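Side-chain contacts in vinylacetyl-CoA Delta-isomerase (Nitrosopumilus maritimus SCM1, PDB 6VJR), which probably interconverts vinylacetyl-CoA and crotonyl-CoA and, as a 4-hydroxybutyryl-CoA dehydratase, works with bound FAD, a [4Fe-4S] cluster and an iron ion: residues 297-302 / 438-443; 304-309 / 422-427; 379-384 / 430-435. All coordinates share one frame; numbering follows the deposited sequence.

Interaction 1 (297-302 / 438-443); sequences TGLGDV and VGYLTE. With FE (Fe (III) ion), chain I; FAD (flavin-adenine dinucleotide), chain F; SF4 (iron/sulfur cluster), chain E.
Leu299 and Tyr440 meet as the CB of the leucine approaches the phenol ring obliquely, 3.7 Å from Tyr440 CD1 and slightly farther from CE1. A second touch comes from Leu299 CD2, 3.9 Å from Tyr440 CD1, while the two side chains pass each other in opposite senses. Tyr440 CG stands anti to the backbone N (chi1 -173°), which sends the ring across to helix 295-314 and carries it past the leucine. Its far end arrives at Gly300, where the hydroxyl oxygen Tyr440 OH is 3.8 Å from Gly300 CA; with no side chain there, the phenol comes right up to the helix backbone. The contact rests on apolar touching.

Both helices belong to the mainly helical C-terminal part of the 4-hydroxyphenylacetate 3-hydroxylase family, related to the acyl-CoA dehydrogenases. In helix 437-446 the turn is of the wider pi type, with Glu443 N bonded to Val438 O at 2.9 Å. Three residues beyond Tyr440, this helix delivers Glu443 to the iron site beside the flavin: Glu443 OE2 binds the iron ion at 2.0 Å, and His289 and Tyr293 are further ligands. Glu443 CG also lies 3.4 Å from C7 of the flavin, so the side chain that binds the iron also packs against the flavin, beside the [4Fe-4S] cluster. Lys296, just ahead of segment 297-302, forms a salt bridge to Glu443 OE1 and a hydrogen bond to Gly439 O. On helix 372-384, Pro373, Ile376 and Ser377 also touch the Tyr440 side chain.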
loop_
_atom_site.group_PDB
_atom_site.type_symbol
_atom_site.label_atom_id
_atom_site.label_comp_id
_atom_site.label_asym_id
_atom_site.label_seq_id
_atom_site.Cartn_x
_atom_site.Cartn_y
_atom_site.Cartn_z
ATOM N N THR A 297 -15.209 9.147 9.825
ATOM C CA THR A 297 -15.858 7.901 9.477
ATOM C C THR A 297 -17.322 8.106 9.090
ATOM O O THR A 297 -17.867 7.297 8.317
ATOM C CB THR A 297 -15.691 6.810 10.521
ATOM O OG1 THR A 297 -16.428 7.058 11.705
ATOM C CG2 THR A 297 -14.238 6.563 10.858
ATOM N N GLY A 298 -17.973 9.126 9.667
ATOM C CA GLY A 298 -19.295 9.495 9.205
ATOM C C GLY A 298 -19.279 10.077 7.778
ATOM O O GLY A 298 -20.159 9.792 6.960
ATOM N N LEU A 299 -18.265 10.885 7.471
ATOM C CA LEU A 299 -18.072 11.365 6.115
ATOM C C LEU A 299 -17.775 10.194 5.165
ATOM O O LEU A 299 -18.297 10.137 4.057
ATOM C CB LEU A 299 -16.927 12.371 6.086
ATOM C CG LEU A 299 -17.301 13.811 6.393
ATOM C CD1 LEU A 299 -17.927 13.944 7.784
ATOM C CD2 LEU A 299 -16.118 14.698 6.225
ATOM N N GLY A 300 -16.972 9.236 5.629
ATOM C CA GLY A 300 -16.720 8.022 4.875
ATOM C C GLY A 300 -18.007 7.283 4.543
ATOM O O GLY A 300 -18.175 6.815 3.422
ATOM N N ASP A 301 -18.927 7.185 5.529
ATOM C CA ASP A 301 -20.208 6.522 5.306
ATOM C C ASP A 301 -20.990 7.210 4.179
ATOM O O ASP A 301 -21.566 6.566 3.302
ATOM C CB ASP A 301 -21.035 6.569 6.589
ATOM C CG ASP A 301 -20.496 5.716 7.734
ATOM O OD1 ASP A 301 -19.827 4.702 7.452
ATOM O OD2 ASP A 301 -20.765 6.079 8.942
ATOM N N VAL A 302 -20.991 8.537 4.174
ATOM C CA VAL A 302 -21.641 9.324 3.120
ATOM C C VAL A 302 -20.991 9.042 1.760
ATOM O O VAL A 302 -21.696 8.817 0.787
ATOM C CB VAL A 302 -21.621 10.826 3.467
ATOM C CG1 VAL A 302 -22.108 11.671 2.300
ATOM C CG2 VAL A 302 -22.406 11.139 4.726
ATOM N N VAL A 438 -11.535 19.765 1.541
ATOM C CA VAL A 438 -10.676 20.477 2.470
ATOM C C VAL A 438 -10.664 19.780 3.821
ATOM O O VAL A 438 -9.613 19.532 4.385
ATOM C CB VAL A 438 -11.099 21.941 2.611
ATOM C CG1 VAL A 438 -10.423 22.643 3.791
ATOM C CG2 VAL A 438 -10.857 22.643 1.306
ATOM N N GLY A 439 -11.846 19.449 4.309
ATOM C CA GLY A 439 -11.935 18.749 5.573
ATOM C C GLY A 439 -11.673 17.253 5.456
ATOM O O GLY A 439 -10.883 16.706 6.238
ATOM N N TYR A 440 -12.221 16.598 4.428
ATOM C CA TYR A 440 -12.129 15.152 4.404
ATOM C C TYR A 440 -10.686 14.693 4.142
ATOM O O TYR A 440 -10.251 13.671 4.669
ATOM C CB TYR A 440 -13.118 14.580 3.387
ATOM C CG TYR A 440 -13.207 13.069 3.416
ATOM C CD1 TYR A 440 -13.496 12.388 4.574
ATOM C CD2 TYR A 440 -12.877 12.308 2.315
ATOM C CE1 TYR A 440 -13.568 11.011 4.617
ATOM C CE2 TYR A 440 -12.939 10.921 2.354
ATOM C CZ TYR A 440 -13.221 10.255 3.516
ATOM O OH TYR A 440 -13.253 8.894 3.577
ATOM N N LEU A 441 -9.980 15.421 3.291
ATOM C CA LEU A 441 -8.623 15.077 2.910
ATOM C C LEU A 441 -7.619 15.900 3.696
ATOM O O LEU A 441 -6.920 15.352 4.553
ATOM C CB LEU A 441 -8.402 15.177 1.396
ATOM C CG LEU A 441 -9.307 14.308 0.542
ATOM C CD1 LEU A 441 -8.940 14.446 -0.947
ATOM C CD2 LEU A 441 -9.252 12.871 0.979
ATOM N N THR A 442 -7.514 17.199 3.419
ATOM C CA THR A 442 -6.395 17.936 3.964
ATOM C C THR A 442 -6.460 18.125 5.488
ATOM O O THR A 442 -5.410 18.112 6.148
ATOM C CB THR A 442 -6.255 19.252 3.191
ATOM O OG1 THR A 442 -6.341 19.002 1.782
ATOM C CG2 THR A 442 -4.885 19.853 3.452
ATOM N N GLU A 443 -7.657 18.284 6.074
ATOM C CA GLU A 443 -7.723 18.374 7.517
ATOM C C GLU A 443 -7.469 16.999 8.145
ATOM O O GLU A 443 -6.864 16.912 9.202
ATOM C CB GLU A 443 -9.051 18.943 7.987
ATOM C CG GLU A 443 -8.890 19.520 9.385
ATOM C CD GLU A 443 -9.291 18.646 10.516
ATOM O OE1 GLU A 443 -10.055 17.682 10.225
ATOM O OE2 GLU A 443 -8.920 18.987 11.663
HETATM FE FE FE I . -9.220 18.576 13.550
HETATM P PA FAD F . 3.693 22.847 8.897
HETATM O O1A FAD F . 4.106 22.735 10.306
HETATM O O2A FAD F . 4.227 23.980 8.115
HETATM O O5B FAD F . 3.924 21.409 8.253
HETATM C C5B FAD F . 4.376 21.241 6.887
HETATM C C4B FAD F . 5.315 20.072 6.839
HETATM O O4B FAD F . 6.560 20.428 7.487
HETATM C C3B FAD F . 4.842 18.768 7.510
HETATM O O3B FAD F . 5.287 17.634 6.761
HETATM C C2B FAD F . 5.535 18.809 8.866
HETATM O O2B FAD F . 5.724 17.564 9.521
HETATM C C1B FAD F . 6.865 19.468 8.492
HETATM N N9A FAD F . 7.488 20.193 9.592
HETATM C C8A FAD F . 7.085 21.347 10.230
HETATM N N7A FAD F . 7.891 21.768 11.171
HETATM C C5A FAD F . 8.892 20.814 11.183
HETATM C C6A FAD F . 10.057 20.683 11.968
HETATM N N6A FAD F . 10.421 21.587 12.878
HETATM N N1A FAD F . 10.818 19.581 11.778
HETATM C C2A FAD F . 10.452 18.705 10.824
HETATM N N3A FAD F . 9.407 18.735 9.999
HETATM C C4A FAD F . 8.646 19.823 10.232
HETATM N N1 FAD F . -5.463 24.369 14.444
HETATM C C2 FAD F . -6.073 24.979 15.513
HETATM O O2 FAD F . -5.438 25.426 16.481
HETATM N N3 FAD F . -7.453 25.036 15.544
HETATM C C4 FAD F . -8.308 24.575 14.585
HETATM O O4 FAD F . -9.510 24.766 14.645
HETATM C C4X FAD F . -7.639 24.024 13.416
HETATM N N5 FAD F . -8.393 23.574 12.408
HETATM C C5X FAD F . -7.753 23.265 11.227
HETATM C C6 FAD F . -8.494 23.011 10.064
HETATM C C7 FAD F . -7.881 22.744 8.849
HETATM C C7M FAD F . -8.718 22.582 7.603
HETATM C C8 FAD F . -6.483 22.576 8.805
HETATM C C8M FAD F . -5.803 22.176 7.528
HETATM C C9 FAD F . -5.735 22.734 9.948
HETATM C C9A FAD F . -6.357 23.113 11.164
HETATM N N10 FAD F . -5.617 23.403 12.309
HETATM C C10 FAD F . -6.211 23.955 13.445
HETATM C "C1'" FAD F . -4.156 23.505 12.131
HETATM C "C2'" FAD F . -3.343 22.233 12.150
HETATM O "O2'" FAD F . -3.169 21.852 13.516
HETATM C "C3'" FAD F . -1.983 22.473 11.479
HETATM O "O3'" FAD F . -2.249 22.624 10.097
HETATM C "C4'" FAD F . -0.911 21.411 11.771
HETATM O "O4'" FAD F . -0.471 21.497 13.133
HETATM C "C5'" FAD F . 0.298 21.535 10.862
HETATM O "O5'" FAD F . 0.866 22.827 10.998
HETATM P P FAD F . 1.101 23.738 9.757
HETATM O O1P FAD F . -0.122 23.938 8.978
HETATM O O2P FAD F . 1.828 24.922 10.241
HETATM O O3P FAD F . 2.081 22.937 8.774
HETATM FE FE1 SF4 E . -12.218 18.124 13.578
HETATM FE FE2 SF4 E . -14.005 16.502 12.263
HETATM FE FE3 SF4 E . -14.403 19.072 12.308
HETATM FE FE4 SF4 E . -14.894 17.625 14.513
HETATM S S1 SF4 E . -16.053 17.571 12.597
HETATM S S2 SF4 E . -13.723 19.660 14.410
HETATM S S3 SF4 E . -13.124 16.113 14.375
HETATM S S4 SF4 E . -12.580 18.066 11.389
#

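Interaction 2 (304-309 / 422-427); sequences IGAAAT and MRILRL
Ile424 reaches helix 295-314 between Ala306 and Thr309, residues one helical turn apart. Its CD1 atom lies 4.0 Å from Ala306 CB, and its CG1 lies 3.7 Å from the carbonyl oxygen Ala306 O. The same Ile424 CG1 is also 3.9 Å from Thr309 CG2, so one branch of the isoleucine touches both neighbours. That branch runs anti to the backbone N (chi1 -156°), which directs CG1 and CD1 at the facing helix, and the Thr309 side chain crosses it at a slant. Leu427, one turn beyond Ile424, adds a looser touch, with its CD2 4.3 Å from Ala306 CB.

The rotation of Thr309 is fixed from within its own helix. Thr309 OG1 donates to Gly305 O at 2.8 Å, tilted 31° from the carbonyl plane, and the backbone Thr309 N bonds to the same oxygen from the opposite face. With the hydroxyl engaged there, Thr309 presents its methyl CG2 to Ile424. The axes of the two short helical segments come within 9.5 Å and make an angle of 142° between their N-to-C directions, hence a roughly antiparallel pair. The nearest CA atoms, of Ala306 and Ile424, are 6.2 Å apart, a close approach that fits the small alanine side chain.

This is helix-to-helix packing in the helical C-terminal part of the fold, away from the iron, cluster and flavin sites. Ile310 and Tyr313, farther along helix 295-314, also touch Ile424. Helix 295-314 also meets helix 320-345 through Ile304 and Ala308, and Lys468 of the second subunit packs on Thr309, while helix 387-390 lies against Leu425 of helix 418-432.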
loop_
_atom_site.group_PDB
_atom_site.type_symbol
_atom_site.label_atom_id
_atom_site.label_comp_id
_atom_site.label_asym_id
_atom_site.label_seq_id
_atom_site.Cartn_x
_atom_site.Cartn_y
_atom_site.Cartn_z
ATOM N N ILE A 304 -19.197 6.492 0.755
ATOM C CA ILE A 304 -19.476 5.117 0.367
ATOM C C ILE A 304 -20.892 5.039 -0.216
ATOM O O ILE A 304 -21.154 4.469 -1.275
ATOM C CB ILE A 304 -19.296 4.179 1.559
ATOM C CG1 ILE A 304 -17.844 4.068 1.968
ATOM C CG2 ILE A 304 -19.947 2.831 1.272
ATOM C CD1 ILE A 304 -17.644 3.449 3.334
ATOM N N GLY A 305 -21.838 5.668 0.480
ATOM C CA GLY A 305 -23.196 5.740 0.004
ATOM C C GLY A 305 -23.300 6.427 -1.367
ATOM O O GLY A 305 -24.096 6.004 -2.210
ATOM N N ALA A 306 -22.533 7.500 -1.581
ATOM C CA ALA A 306 -22.545 8.179 -2.859
ATOM C C ALA A 306 -21.995 7.280 -3.959
ATOM O O ALA A 306 -22.576 7.234 -5.049
ATOM C CB ALA A 306 -21.794 9.450 -2.767
ATOM N N ALA A 307 -20.888 6.573 -3.676
ATOM C CA ALA A 307 -20.300 5.686 -4.670
ATOM C C ALA A 307 -21.310 4.568 -5.025
ATOM O O ALA A 307 -21.501 4.200 -6.181
ATOM C CB ALA A 307 -19.020 5.135 -4.097
ATOM N N ALA A 308 -21.993 3.993 -4.019
ATOM C CA ALA A 308 -22.964 2.923 -4.257
ATOM C C ALA A 308 -24.135 3.448 -5.077
ATOM O O ALA A 308 -24.683 2.735 -5.927
ATOM C CB ALA A 308 -23.430 2.300 -2.962
ATOM N N THR A 309 -24.529 4.702 -4.790
ATOM C CA THR A 309 -25.622 5.308 -5.541
ATOM C C THR A 309 -25.257 5.486 -7.013
ATOM O O THR A 309 -26.076 5.159 -7.869
ATOM C CB THR A 309 -26.076 6.599 -4.895
ATOM O OG1 THR A 309 -26.536 6.366 -3.564
ATOM C CG2 THR A 309 -27.141 7.290 -5.713
ATOM N N MET A 422 -26.776 13.677 -11.734
ATOM C CA MET A 422 -25.966 14.879 -11.601
ATOM C C MET A 422 -25.698 15.228 -10.139
ATOM O O MET A 422 -24.568 15.552 -9.772
ATOM C CB MET A 422 -26.572 16.074 -12.333
ATOM C CG MET A 422 -26.673 15.834 -13.794
ATOM S SD MET A 422 -27.346 17.197 -14.765
ATOM C CE MET A 422 -26.558 18.534 -13.858
ATOM N N ARG A 423 -26.733 15.212 -9.309
ATOM C CA ARG A 423 -26.559 15.598 -7.924
ATOM C C ARG A 423 -25.559 14.683 -7.206
ATOM O O ARG A 423 -24.736 15.145 -6.423
ATOM C CB ARG A 423 -27.911 15.568 -7.194
ATOM C CG ARG A 423 -28.783 16.767 -7.497
ATOM C CD ARG A 423 -30.189 16.592 -6.936
ATOM N NE ARG A 423 -31.040 17.761 -7.090
ATOM C CZ ARG A 423 -30.903 18.889 -6.424
ATOM N NH1 ARG A 423 -30.118 18.965 -5.368
ATOM N NH2 ARG A 423 -31.664 19.917 -6.750
ATOM N N ILE A 424 -25.654 13.367 -7.446
ATOM C CA ILE A 424 -24.787 12.454 -6.715
ATOM C C ILE A 424 -23.335 12.619 -7.207
ATOM O O ILE A 424 -22.401 12.591 -6.415
ATOM C CB ILE A 424 -25.271 10.994 -6.719
ATOM C CG1 ILE A 424 -24.689 10.272 -5.502
ATOM C CG2 ILE A 424 -24.963 10.283 -8.030
ATOM C CD1 ILE A 424 -25.376 10.649 -4.203
ATOM N N LEU A 425 -23.128 12.833 -8.506
ATOM C CA LEU A 425 -21.795 13.114 -9.021
ATOM C C LEU A 425 -21.186 14.371 -8.395
ATOM O O LEU A 425 -20.012 14.369 -8.000
ATOM C CB LEU A 425 -21.805 13.196 -10.547
ATOM C CG LEU A 425 -22.063 11.881 -11.296
ATOM C CD1 LEU A 425 -22.496 12.142 -12.702
ATOM C CD2 LEU A 425 -20.800 11.048 -11.291
ATOM N N ARG A 426 -21.995 15.425 -8.282
ATOM C CA ARG A 426 -21.539 16.664 -7.625
ATOM C C ARG A 426 -21.165 16.411 -6.161
ATOM O O ARG A 426 -20.235 17.007 -5.652
ATOM C CB ARG A 426 -22.561 17.796 -7.759
ATOM C CG ARG A 426 -22.611 18.325 -9.194
ATOM C CD ARG A 426 -21.315 19.001 -9.582
ATOM N NE ARG A 426 -21.521 19.774 -10.801
ATOM C CZ ARG A 426 -20.626 19.845 -11.817
ATOM N NH1 ARG A 426 -19.386 19.471 -11.602
ATOM N NH2 ARG A 426 -20.990 20.377 -12.975
ATOM N N LEU A 427 -21.932 15.565 -5.448
ATOM C CA LEU A 427 -21.588 15.223 -4.081
ATOM C C LEU A 427 -20.190 14.594 -4.006
ATOM O O LEU A 427 -19.357 14.975 -3.149
ATOM C CB LEU A 427 -22.665 14.419 -3.374
ATOM C CG LEU A 427 -22.369 14.092 -1.915
ATOM C CD1 LEU A 427 -22.250 15.330 -1.047
ATOM C CD2 LEU A 427 -23.427 13.155 -1.384
#

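Interaction 3 (379-384 / 430-435). With FAD (flavin-adenine dinucleotide), chain V.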
loop_
_atom_site.group_PDB
_atom_site.type_symbol
_atom_site.label_atom_id
_atom_site.label_comp_id
_atom_site.label_asym_id
_atom_site.label_seq_id
_atom_site.Cartn_x
_atom_site.Cartn_y
_atom_site.Cartn_z
ATOM N N LEU A 379 -11.144 5.551 -4.735
ATOM C CA LEU A 379 -12.059 4.487 -5.112
ATOM C C LEU A 379 -13.423 5.043 -5.518
ATOM O O LEU A 379 -14.060 4.526 -6.432
ATOM C CB LEU A 379 -12.175 3.433 -4.022
ATOM C CG LEU A 379 -10.890 2.670 -3.717
ATOM C CD1 LEU A 379 -11.081 1.759 -2.546
ATOM C CD2 LEU A 379 -10.383 1.892 -4.940
ATOM N N ALA A 380 -13.913 6.032 -4.770
ATOM C CA ALA A 380 -15.155 6.713 -5.153
ATOM C C ALA A 380 -15.096 7.291 -6.568
ATOM O O ALA A 380 -16.055 7.190 -7.342
ATOM C CB ALA A 380 -15.552 7.756 -4.110
ATOM N N GLN A 381 -13.963 7.887 -6.916
ATOM C CA GLN A 381 -13.827 8.469 -8.243
ATOM C C GLN A 381 -13.786 7.374 -9.301
ATOM O O GLN A 381 -14.337 7.551 -10.377
ATOM C CB GLN A 381 -12.585 9.342 -8.338
ATOM C CG GLN A 381 -12.674 10.577 -7.464
ATOM C CD GLN A 381 -11.642 11.615 -7.843
ATOM O OE1 GLN A 381 -10.781 11.391 -8.713
ATOM N NE2 GLN A 381 -11.766 12.786 -7.236
ATOM N N ASP A 382 -13.130 6.253 -9.007
ATOM C CA ASP A 382 -13.147 5.101 -9.936
ATOM C C ASP A 382 -14.594 4.676 -10.223
ATOM O O ASP A 382 -15.064 4.550 -11.372
ATOM C CB ASP A 382 -12.364 3.953 -9.329
ATOM C CG ASP A 382 -12.278 2.654 -10.128
ATOM O OD1 ASP A 382 -12.898 2.553 -11.246
ATOM O OD2 ASP A 382 -11.589 1.723 -9.642
ATOM N N ILE A 383 -15.364 4.468 -9.142
ATOM C CA ILE A 383 -16.734 3.985 -9.296
ATOM C C ILE A 383 -17.598 5.001 -10.046
ATOM O O ILE A 383 -18.497 4.626 -10.786
ATOM C CB ILE A 383 -17.310 3.620 -7.917
ATOM C CG1 ILE A 383 -16.527 2.451 -7.298
ATOM C CG2 ILE A 383 -18.795 3.326 -8.030
ATOM C CD1 ILE A 383 -16.769 2.193 -5.854
ATOM N N ALA A 384 -17.368 6.299 -9.834
ATOM C CA ALA A 384 -18.232 7.334 -10.414
ATOM C C ALA A 384 -18.104 7.437 -11.937
ATOM O O ALA A 384 -19.099 7.685 -12.636
ATOM C CB ALA A 384 -17.916 8.649 -9.778
ATOM N N ASN A 430 -17.574 17.184 -4.637
ATOM C CA ASN A 430 -17.476 18.058 -3.484
ATOM C C ASN A 430 -16.620 17.464 -2.370
ATOM O O ASN A 430 -15.896 18.184 -1.701
ATOM C CB ASN A 430 -18.887 18.347 -2.973
ATOM C CG ASN A 430 -18.984 19.008 -1.620
ATOM O OD1 ASN A 430 -18.721 20.207 -1.452
ATOM N ND2 ASN A 430 -19.311 18.213 -0.631
ATOM N N MET A 431 -16.739 16.165 -2.159
ATOM C CA MET A 431 -16.023 15.500 -1.076
ATOM C C MET A 431 -14.601 15.073 -1.456
ATOM O O MET A 431 -13.807 14.800 -0.548
ATOM C CB MET A 431 -16.816 14.298 -0.582
ATOM C CG MET A 431 -18.126 14.720 0.046
ATOM S SD MET A 431 -19.044 13.372 0.795
ATOM C CE MET A 431 -18.054 13.186 2.292
ATOM N N THR A 432 -14.273 14.983 -2.752
ATOM C CA THR A 432 -12.952 14.490 -3.181
ATOM C C THR A 432 -12.061 15.565 -3.797
ATOM O O THR A 432 -10.844 15.426 -3.747
ATOM C CB THR A 432 -13.174 13.301 -4.116
ATOM O OG1 THR A 432 -13.795 13.697 -5.331
ATOM C CG2 THR A 432 -13.948 12.184 -3.436
ATOM N N LEU A 433 -12.649 16.620 -4.370
ATOM C CA LEU A 433 -11.931 17.743 -4.950
ATOM C C LEU A 433 -12.360 19.101 -4.386
ATOM O O LEU A 433 -11.557 20.035 -4.346
ATOM C CB LEU A 433 -12.071 17.757 -6.468
ATOM C CG LEU A 433 -11.467 16.564 -7.198
ATOM C CD1 LEU A 433 -11.814 16.579 -8.675
ATOM C CD2 LEU A 433 -10.010 16.566 -6.973
ATOM N N GLY A 434 -13.618 19.244 -4.010
ATOM C CA GLY A 434 -14.217 20.527 -3.726
ATOM C C GLY A 434 -14.197 20.906 -2.261
ATOM O O GLY A 434 -13.268 20.562 -1.513
ATOM N N ARG A 435 -15.274 21.612 -1.857
ATOM C CA ARG A 435 -15.194 22.353 -0.613
ATOM C C ARG A 435 -15.053 21.404 0.574
ATOM O O ARG A 435 -14.392 21.739 1.566
ATOM C CB ARG A 435 -16.470 23.179 -0.396
ATOM C CG ARG A 435 -16.560 24.514 -1.092
ATOM C CD ARG A 435 -17.664 25.367 -0.519
ATOM N NE ARG A 435 -17.113 26.159 0.589
ATOM C CZ ARG A 435 -17.740 27.100 1.247
ATOM N NH1 ARG A 435 -17.079 27.794 2.174
ATOM N NH2 ARG A 435 -19.000 27.346 0.960
HETATM P PA FAD V . -17.953 4.407 -16.503
HETATM O O1A FAD V . -17.795 3.479 -17.645
HETATM O O2A FAD V . -19.323 4.813 -16.084
HETATM O O5B FAD V . -17.122 3.767 -15.315
HETATM C C5B FAD V . -17.554 3.948 -13.943
HETATM C C4B FAD V . -17.233 2.703 -13.152
HETATM O O4B FAD V . -18.109 1.649 -13.613
HETATM C C3B FAD V . -15.792 2.153 -13.317
HETATM O O3B FAD V . -15.348 1.550 -12.099
HETATM C C2B FAD V . -15.946 1.084 -14.431
HETATM O O2B FAD V . -14.986 0.044 -14.439
HETATM C C1B FAD V . -17.336 0.549 -14.105
HETATM N N9A FAD V . -18.029 -0.072 -15.222
HETATM C C8A FAD V . -18.563 0.542 -16.325
HETATM N N7A FAD V . -19.140 -0.293 -17.161
HETATM C C5A FAD V . -18.977 -1.533 -16.584
HETATM C C6A FAD V . -19.397 -2.818 -16.982
HETATM N N6A FAD V . -20.096 -3.041 -18.089
HETATM N N1A FAD V . -19.055 -3.868 -16.194
HETATM C C2A FAD V . -18.368 -3.595 -15.075
HETATM N N3A FAD V . -17.919 -2.433 -14.603
HETATM C C4A FAD V . -18.293 -1.416 -15.383
HETATM N N1 FAD V . -12.533 9.898 -24.009
HETATM C C2 FAD V . -12.362 10.231 -25.326
HETATM O O2 FAD V . -12.857 9.589 -26.251
HETATM N N3 FAD V . -11.615 11.343 -25.653
HETATM C C4 FAD V . -10.943 12.181 -24.807
HETATM O O4 FAD V . -10.367 13.194 -25.219
HETATM C C4X FAD V . -11.195 11.886 -23.433
HETATM N N5 FAD V . -10.641 12.690 -22.510
HETATM C C5X FAD V . -11.030 12.524 -21.197
HETATM C C6 FAD V . -10.654 13.451 -20.220
HETATM C C7 FAD V . -11.092 13.343 -18.898
HETATM C C7M FAD V . -10.757 14.410 -17.887
HETATM C C8 FAD V . -11.708 12.163 -18.477
HETATM C C8M FAD V . -12.182 11.988 -17.062
HETATM C C9 FAD V . -12.095 11.238 -19.427
HETATM C C9A FAD V . -11.756 11.392 -20.790
HETATM N N10 FAD V . -12.165 10.483 -21.770
HETATM C C10 FAD V . -11.997 10.735 -23.121
HETATM C "C1'" FAD V . -13.146 9.458 -21.381
HETATM C "C2'" FAD V . -12.628 8.223 -20.669
HETATM O "O2'" FAD V . -12.123 7.339 -21.663
HETATM C "C3'" FAD V . -13.769 7.586 -19.897
HETATM O "O3'" FAD V . -13.984 8.430 -18.778
HETATM C "C4'" FAD V . -13.511 6.126 -19.499
HETATM O "O4'" FAD V . -13.537 5.229 -20.603
HETATM C "C5'" FAD V . -14.476 5.649 -18.438
HETATM O "O5'" FAD V . -15.817 5.729 -19.003
HETATM P P FAD V . -16.945 6.500 -18.176
HETATM O O1P FAD V . -16.500 7.845 -17.848
HETATM O O2P FAD V . -18.197 6.329 -18.946
HETATM O O3P FAD V . -17.096 5.744 -16.802
#
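The C-terminal end of helix 418-432 meets the last turns of helix 372-384, the helix that also presents Asp382 to the FAD. Between the two helices Gln381 NE2 donates to Thr432 OG1 at 2.9 Å; Gln381 is modelled in two conformers, and its bonds are those of the one described. The bond is nearly straight, with an angle of 164° at the hydrogen, and the hydroxyl oxygen lies only 3° out of the amide plane of Gln381. Beyond CG the glutamine chain is extended, and this length carries its amide from one helix to the other. Thr432 OG1 sits between the backbone N and the carbonyl carbon (chi1 67°), a placement from which it also bonds to Ile428 O, one turn back in its own helix. The hydroxyl thus links the glutamine amide to the closing turn of helix 418-432. Leu433, the first residue to leave helical geometry, adds an apolar flank, its CG 3.8 Å from Gln381 NE2.

The other half of the amide looks to a different chain: Gln381 OE1 is hydrogen-bonded to Tyr374 and Thr442 of the third subunit. In this conformer the amide is engaged at both ends, and it ties the intrachain contact to a subunit interface. One residue on, Asp382 OD1 accepts a 2.8 Å hydrogen bond from FAD O3B, a ribose hydroxyl, while Asp382 OD2 makes a salt bridge to Lys325. The carbonyl oxygen Ile383 O lies 3.3 Å from FAD C4B. Residues of the third subunit hold other parts of this flavin nucleotide, so its site spans two chains.

Around the contact, helix 320-345 touches Leu379, Ala380 and Ile383, and helix 295-314 packs on Ala380 and Ile383 and also on Met431 of helix 418-432.

All three interactions lie in the helical C-terminal family region. The centres of interactions 1 and 2 lie about 14 Å apart. Those of interactions 1 and 3 are about 11 Å apart, and those of interactions 2 and 3 about 9 Å. Helix 295-314 serves interactions 1 and 2, and helix 418-432 serves 2 and 3 before the chain enters helix 437-446 of interaction 1. In sequence, interactions 2 and 3 are nested within the loop closed by interaction 1, and their segments alternate. Met431 bridges interactions 1 and 3, its CE 3.5 Å from Leu299 O. Interactions 1 and 3 touch different FAD molecules, so these packed helices lie between two FAD sites of the four-chain assembly.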